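Local atomic coordinates of hypothetical protein PH0730 (Pyrococcus horikoshii, PDB entry 2P8T), a protein that is of unknown function, though its family is tentatively linked to ATP binding and aminoacyl-tRNA ligase activity. Residues I127-D132 with E139-L144. Sequence-based numbering, arbitrary orientation.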
loop_
_atom_site.group_PDB
_atom_site.type_symbol
_atom_site.label_atom_id
_atom_site.label_comp_id
_atom_site.label_asym_id
_atom_site.label_seq_id
_atom_site.Cartn_x
_atom_site.Cartn_y
_atom_site.Cartn_z
ATOM N N ILE A 127 -9.956 -4.686 -7.666
ATOM C CA ILE A 127 -8.748 -4.314 -8.418
ATOM C C ILE A 127 -9.183 -3.871 -9.829
ATOM O O ILE A 127 -9.623 -4.681 -10.661
ATOM C CB ILE A 127 -7.650 -5.422 -8.485
ATOM C CG1 ILE A 127 -7.202 -5.867 -7.083
ATOM C CG2 ILE A 127 -6.380 -4.853 -9.142
ATOM C CD1 ILE A 127 -8.166 -6.810 -6.336
ATOM N N LEU A 128 -9.049 -2.573 -10.064
ATOM C CA LEU A 128 -9.659 -1.919 -11.223
ATOM C C LEU A 128 -8.560 -1.559 -12.211
ATOM O O LEU A 128 -7.383 -1.685 -11.899
ATOM C CB LEU A 128 -10.401 -0.657 -10.776
ATOM C CG LEU A 128 -11.536 -0.818 -9.745
ATOM C CD1 LEU A 128 -11.151 -0.214 -8.430
ATOM C CD2 LEU A 128 -12.811 -0.184 -10.293
ATOM N N THR A 129 -8.959 -1.089 -13.387
ATOM C CA THR A 129 -8.014 -0.575 -14.362
ATOM C C THR A 129 -8.472 0.838 -14.774
ATOM O O THR A 129 -9.507 1.338 -14.288
ATOM C CB THR A 129 -7.828 -1.549 -15.550
ATOM O OG1 THR A 129 -6.727 -1.136 -16.363
ATOM C CG2 THR A 129 -9.091 -1.675 -16.406
ATOM N N VAL A 130 -7.673 1.497 -15.614
ATOM C CA VAL A 130 -7.986 2.863 -16.063
ATOM C C VAL A 130 -8.102 2.855 -17.579
ATOM O O VAL A 130 -7.183 2.427 -18.264
ATOM C CB VAL A 130 -6.929 3.903 -15.577
ATOM C CG1 VAL A 130 -7.340 5.313 -15.992
ATOM C CG2 VAL A 130 -6.787 3.859 -14.051
ATOM N N LYS A 131 -9.261 3.272 -18.087
ATOM C CA LYS A 131 -9.516 3.362 -19.525
ATOM C C LYS A 131 -10.225 4.685 -19.828
ATOM O O LYS A 131 -11.192 5.034 -19.152
ATOM C CB LYS A 131 -10.381 2.178 -19.987
ATOM C CG LYS A 131 -10.685 2.171 -21.485
ATOM C CD LYS A 131 -11.741 1.150 -21.863
ATOM C CE LYS A 131 -12.199 1.349 -23.290
ATOM N NZ LYS A 131 -11.133 0.998 -24.271
ATOM N N ASP A 132 -9.746 5.410 -20.845
ATOM C CA ASP A 132 -10.331 6.716 -21.233
ATOM C C ASP A 132 -10.350 7.623 -20.009
ATOM O O ASP A 132 -11.307 8.374 -19.752
ATOM C CB ASP A 132 -11.725 6.540 -21.865
ATOM C CG ASP A 132 -12.059 7.624 -22.889
ATOM O OD1 ASP A 132 -11.126 8.223 -23.489
ATOM O OD2 ASP A 132 -13.271 7.870 -23.101
ATOM N N GLU A 139 -13.800 -6.341 -16.283
ATOM C CA GLU A 139 -14.562 -7.238 -17.164
ATOM C C GLU A 139 -15.335 -6.443 -18.230
ATOM O O GLU A 139 -15.220 -6.706 -19.437
ATOM C CB GLU A 139 -15.522 -8.109 -16.344
ATOM C CG GLU A 139 -16.156 -9.266 -17.122
ATOM C CD GLU A 139 -17.078 -10.112 -16.267
ATOM O OE1 GLU A 139 -18.067 -9.570 -15.715
ATOM O OE2 GLU A 139 -16.818 -11.326 -16.147
ATOM N N ASP A 140 -16.105 -5.466 -17.771
ATOM C CA ASP A 140 -17.093 -4.788 -18.600
ATOM C C ASP A 140 -16.767 -3.321 -18.787
ATOM O O ASP A 140 -17.445 -2.614 -19.552
ATOM C CB ASP A 140 -18.489 -4.924 -17.974
ATOM C CG ASP A 140 -18.547 -4.445 -16.536
ATOM O OD1 ASP A 140 -17.538 -3.934 -16.006
ATOM O OD2 ASP A 140 -19.624 -4.576 -15.922
ATOM N N PHE A 141 -15.743 -2.858 -18.071
ATOM C CA PHE A 141 -15.262 -1.477 -18.189
ATOM C C PHE A 141 -16.268 -0.418 -17.711
ATOM O O PHE A 141 -16.210 0.741 -18.115
ATOM C CB PHE A 141 -14.729 -1.199 -19.611
ATOM C CG PHE A 141 -13.656 -2.167 -20.050
ATOM C CD1 PHE A 141 -12.356 -2.056 -19.562
ATOM C CD2 PHE A 141 -13.950 -3.200 -20.925
ATOM C CE1 PHE A 141 -11.354 -2.953 -19.952
ATOM C CE2 PHE A 141 -12.960 -4.115 -21.321
ATOM C CZ PHE A 141 -11.659 -3.992 -20.830
ATOM N N ARG A 142 -17.170 -0.816 -16.817
ATOM C CA ARG A 142 -18.068 0.131 -16.161
ATOM C C ARG A 142 -17.303 0.968 -15.124
ATOM O O ARG A 142 -16.389 0.456 -14.453
ATOM C CB ARG A 142 -19.266 -0.610 -15.528
ATOM C CG ARG A 142 -18.891 -1.526 -14.355
ATOM C CD ARG A 142 -19.976 -2.566 -13.999
ATOM N NE ARG A 142 -19.752 -3.111 -12.665
ATOM C CZ ARG A 142 -19.045 -4.207 -12.380
ATOM N NH1 ARG A 142 -18.497 -4.942 -13.337
ATOM N NH2 ARG A 142 -18.894 -4.569 -11.110
ATOM N N PRO A 143 -17.639 2.265 -14.998
ATOM C CA PRO A 143 -16.901 3.080 -14.038
ATOM C C PRO A 143 -17.173 2.711 -12.601
ATOM O O PRO A 143 -18.313 2.393 -12.236
ATOM C CB PRO A 143 -17.406 4.500 -14.323
ATOM C CG PRO A 143 -17.951 4.414 -15.715
ATOM C CD PRO A 143 -18.606 3.084 -15.748
ATOM N N LEU A 144 -16.108 2.723 -11.806
ATOM C CA LEU A 144 -16.188 2.686 -10.349
ATOM C C LEU A 144 -17.157 3.709 -9.735
ATOM O O LEU A 144 -17.844 3.407 -8.771
ATOM C CB LEU A 144 -14.797 2.973 -9.780
ATOM C CG LEU A 144 -14.658 3.145 -8.271
ATOM C CD1 LEU A 144 -15.014 1.822 -7.554
ATOM C CD2 LEU A 144 -13.252 3.617 -7.909
#
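Leu128 and Leu144 form the buried apolar end of this contact. One branch of Leu128 does the touching: its CD2 lies 3.8 Å from CB of Leu144 and 4.0 Å from CD1 of the same residue, the two side chains crossing at about a right angle. Ile135 and Ile166 each touch both leucines, so the pair continues the hydrophobic layer of the sheet.

At the exposed end the Phe141 ring spans two residues of the strand. The aliphatic part of Lys131 crosses it, with CD 4.0 Å from CD1 of Phe141, while the methyl CG2 of Thr129 stands 4.4 Å from CE1; both approach the ring obliquely. The Lys131 chain runs extended past the ring, then bends at chi4 (69°), which carries NZ away from it; NZ stands near the ring normal but 5.8 Å from the centroid, at most a weak cation-pi attraction.

No hydrogen bond joins the two segments. Within 139-144, Asp140 OD1 accepts from the backbone N of Arg142 at 3.2 Å, nearly straight but from above the carboxylate plane. The Arg142 guanidinium meets the same carboxylate edge-on and in plane; its NH1 bond to OD1 is weak, and the detailed geometry of the salt bridge through OD2 is doubtful.

Strand 134-136, an edge strand of the five-stranded antiparallel sheet within this chain, pairs with 124-131 and leads into the loop, whose backbone returns at Leu144 to bond Ile135. The contact joins a β-hairpin (124-131 and 134-136) to its following loop, which carries an Asx turn and folds back against the hairpin's first strand.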